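Local coordinates for Cys-Gly metallodipeptidase DUG1 (Saccharomyces cerevisiae, PDB 4G1P), which hydrolyses the dipeptide Cys-Gly as a zinc- or manganese-dependent M20-family peptidase and serves as catalytic subunit of the glutathione-degrading complex, at the interface of chains A and B. Coordinates in Å, arbitrary orientation; residue numbers count along the deposited sequence, not the author numbering. Chains: chain A/B, Cys-Gly metallodipeptidase DUG1.

The interface of chains A and B. Residues chain A 332-335; chain B 218, 220, 384-385.
The methyl of A:Ala333 sits over the centre of one face of the B:Tyr220 ring, with CB 3.3 Å from the ring centroid, a CH-pi contact. At the rim of the same ring, close to its plane, lie the carbonyl O of A:Lys334 and the methyl of A:Thr335, which turns CG2 to within 3.9 Å of B:Tyr220 CE2. The imidazole of B:His385 has the CB of its own chain's B:Tyr220 on one face, offset toward the rim, and its CE1 meets A:Ala333 CB at 3.8 Å. Alanine suits this place because its short side chain can lie close to both rings. With CG anti to the backbone N (chi1 -156°), B:Tyr220 sends its phenol toward chain A. There OH accepts from the backbone N of A:Lys334 at 2.9 Å. It also donates to O of the same residue at 2.8 Å, from above the carbonyl plane. Both bonds use main-chain atoms, so the lysine side chain is hardly involved. A phenylalanine in place of B:Tyr220 would keep the ring under the alanine methyl but would probably leave the amide and carbonyl of A:Lys334 without this shared partner, freeing the loop to shift. B:Ile384 rests its CD1 methyl against A:Gly332 O at 3.9 Å; glycine suits its positive phi (81°), hard for residues with side chains. This patch of the two-fold homodimer interface joins a loop of chain A, just before strand 336-337, to strands 217-226 and 378-387 of chain B. B:His385 and B:Cys218 also line the bound cysteine's pocket, so dimerisation may help shape it; A:Asp104, in the loop's own chain, lies about 37 Å from the patch centre.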
ATOM      1  N   GLY A 332      -8.436  -5.588  -4.945  1.00 22.47           N
ATOM      2  CA  GLY A 332      -8.941  -5.563  -6.298  1.00 19.42           C
ATOM      3  C   GLY A 332      -7.954  -5.030  -7.319  1.00 23.46           C
ATOM      4  O   GLY A 332      -6.735  -5.216  -7.206  1.00 23.91           O
ATOM      5  N   ALA A 333      -8.490  -4.345  -8.321  1.00 23.28           N
ATOM      6  CA  ALA A 333      -7.710  -3.965  -9.480  1.00 20.59           C
ATOM      7  C   ALA A 333      -7.636  -2.447  -9.688  1.00 20.07           C
ATOM      8  O   ALA A 333      -8.619  -1.746  -9.547  1.00 19.83           O
ATOM      9  CB  ALA A 333      -8.287  -4.647 -10.701  1.00 20.26           C
ATOM     10  N   LYS A 334      -6.454  -1.944 -10.016  1.00 19.36           N
ATOM     11  CA  LYS A 334      -6.320  -0.571 -10.471  1.00 20.60           C
ATOM     12  C   LYS A 334      -5.323  -0.512 -11.641  1.00 22.39           C
ATOM     13  O   LYS A 334      -4.170  -0.945 -11.533  1.00 21.20           O
ATOM     14  CB  LYS A 334      -5.885   0.344  -9.325  1.00 21.40           C
ATOM     15  CG  LYS A 334      -6.039   1.855  -9.589  1.00 20.22           C
ATOM     16  CD  LYS A 334      -5.443   2.652  -8.442  1.00 22.06           C
ATOM     17  CE  LYS A 334      -5.899   4.117  -8.381  1.00 29.23           C
ATOM     18  NZ  LYS A 334      -5.921   4.641  -6.952  1.00 27.37           N
ATOM     19  N   THR A 335      -5.788   0.009 -12.768  1.00 24.03           N
ATOM     20  CA  THR A 335      -4.991   0.039 -13.981  1.00 20.43           C
ATOM     21  C   THR A 335      -4.237   1.336 -14.029  1.00 21.01           C
ATOM     22  O   THR A 335      -4.650   2.288 -14.705  1.00 21.40           O
ATOM     23  CB  THR A 335      -5.857  -0.056 -15.225  1.00 17.34           C
ATOM     24  OG1 THR A 335      -7.035   0.727 -15.037  1.00 21.34           O
ATOM     25  CG2 THR A 335      -6.260  -1.483 -15.492  1.00 19.99           C
TER
ATOM     26  N   CYS B 218      -7.973  -6.221 -21.791  1.00 25.76           N
ATOM     27  CA  CYS B 218      -7.242  -6.132 -20.543  1.00 28.87           C
ATOM     28  C   CYS B 218      -7.487  -7.354 -19.652  1.00 26.46           C
ATOM     29  O   CYS B 218      -8.628  -7.706 -19.345  1.00 26.55           O
ATOM     30  CB  CYS B 218      -7.583  -4.827 -19.802  1.00 24.51           C
ATOM     31  SG  CYS B 218      -6.543  -4.523 -18.338  1.00 25.19           S
ATOM     32  N   TYR B 220      -6.513  -8.666 -15.933  1.00 20.28           N
ATOM     33  CA  TYR B 220      -5.931  -8.182 -14.694  1.00 21.86           C
ATOM     34  C   TYR B 220      -5.690  -9.344 -13.741  1.00 24.25           C
ATOM     35  O   TYR B 220      -6.621 -10.088 -13.401  1.00 24.68           O
ATOM     36  CB  TYR B 220      -6.826  -7.127 -14.055  1.00 22.61           C
ATOM     37  CG  TYR B 220      -6.096  -6.179 -13.136  1.00 21.02           C
ATOM     38  CD1 TYR B 220      -5.673  -6.587 -11.882  1.00 23.05           C
ATOM     39  CD2 TYR B 220      -5.830  -4.877 -13.520  1.00 18.54           C
ATOM     40  CE1 TYR B 220      -5.001  -5.723 -11.036  1.00 22.40           C
ATOM     41  CE2 TYR B 220      -5.164  -4.007 -12.683  1.00 20.73           C
ATOM     42  CZ  TYR B 220      -4.749  -4.438 -11.437  1.00 19.84           C
ATOM     43  OH  TYR B 220      -4.096  -3.580 -10.585  1.00 17.85           O
ATOM     44  N   ILE B 384      -8.306 -11.444 -12.045  1.00 21.91           N
ATOM     45  CA  ILE B 384      -9.295 -10.634 -11.348  1.00 28.94           C
ATOM     46  C   ILE B 384     -10.432 -10.230 -12.282  1.00 33.01           C
ATOM     47  O   ILE B 384     -11.600 -10.372 -11.935  1.00 41.51           O
ATOM     48  CB  ILE B 384      -8.691  -9.383 -10.716  1.00 24.25           C
ATOM     49  CG1 ILE B 384      -7.625  -9.778  -9.688  1.00 23.65           C
ATOM     50  CG2 ILE B 384      -9.809  -8.543 -10.113  1.00 21.91           C
ATOM     51  CD1 ILE B 384      -6.824  -8.620  -9.118  1.00 22.67           C
ATOM     52  N   HIS B 385     -10.086  -9.715 -13.458  1.00 29.01           N
ATOM     53  CA  HIS B 385     -11.078  -9.472 -14.495  1.00 30.63           C
ATOM     54  C   HIS B 385     -10.462  -9.507 -15.890  1.00 35.09           C
ATOM     55  O   HIS B 385      -9.255  -9.286 -16.056  1.00 30.73           O
ATOM     56  CB  HIS B 385     -11.853  -8.165 -14.255  1.00 30.66           C
ATOM     57  CG  HIS B 385     -11.053  -6.917 -14.472  1.00 31.66           C
ATOM     58  ND1 HIS B 385     -10.880  -5.969 -13.485  1.00 34.09           N
ATOM     59  CD2 HIS B 385     -10.418  -6.436 -15.570  1.00 35.40           C
ATOM     60  CE1 HIS B 385     -10.154  -4.968 -13.960  1.00 34.34           C
ATOM     61  NE2 HIS B 385      -9.857  -5.229 -15.221  1.00 30.75           N
TER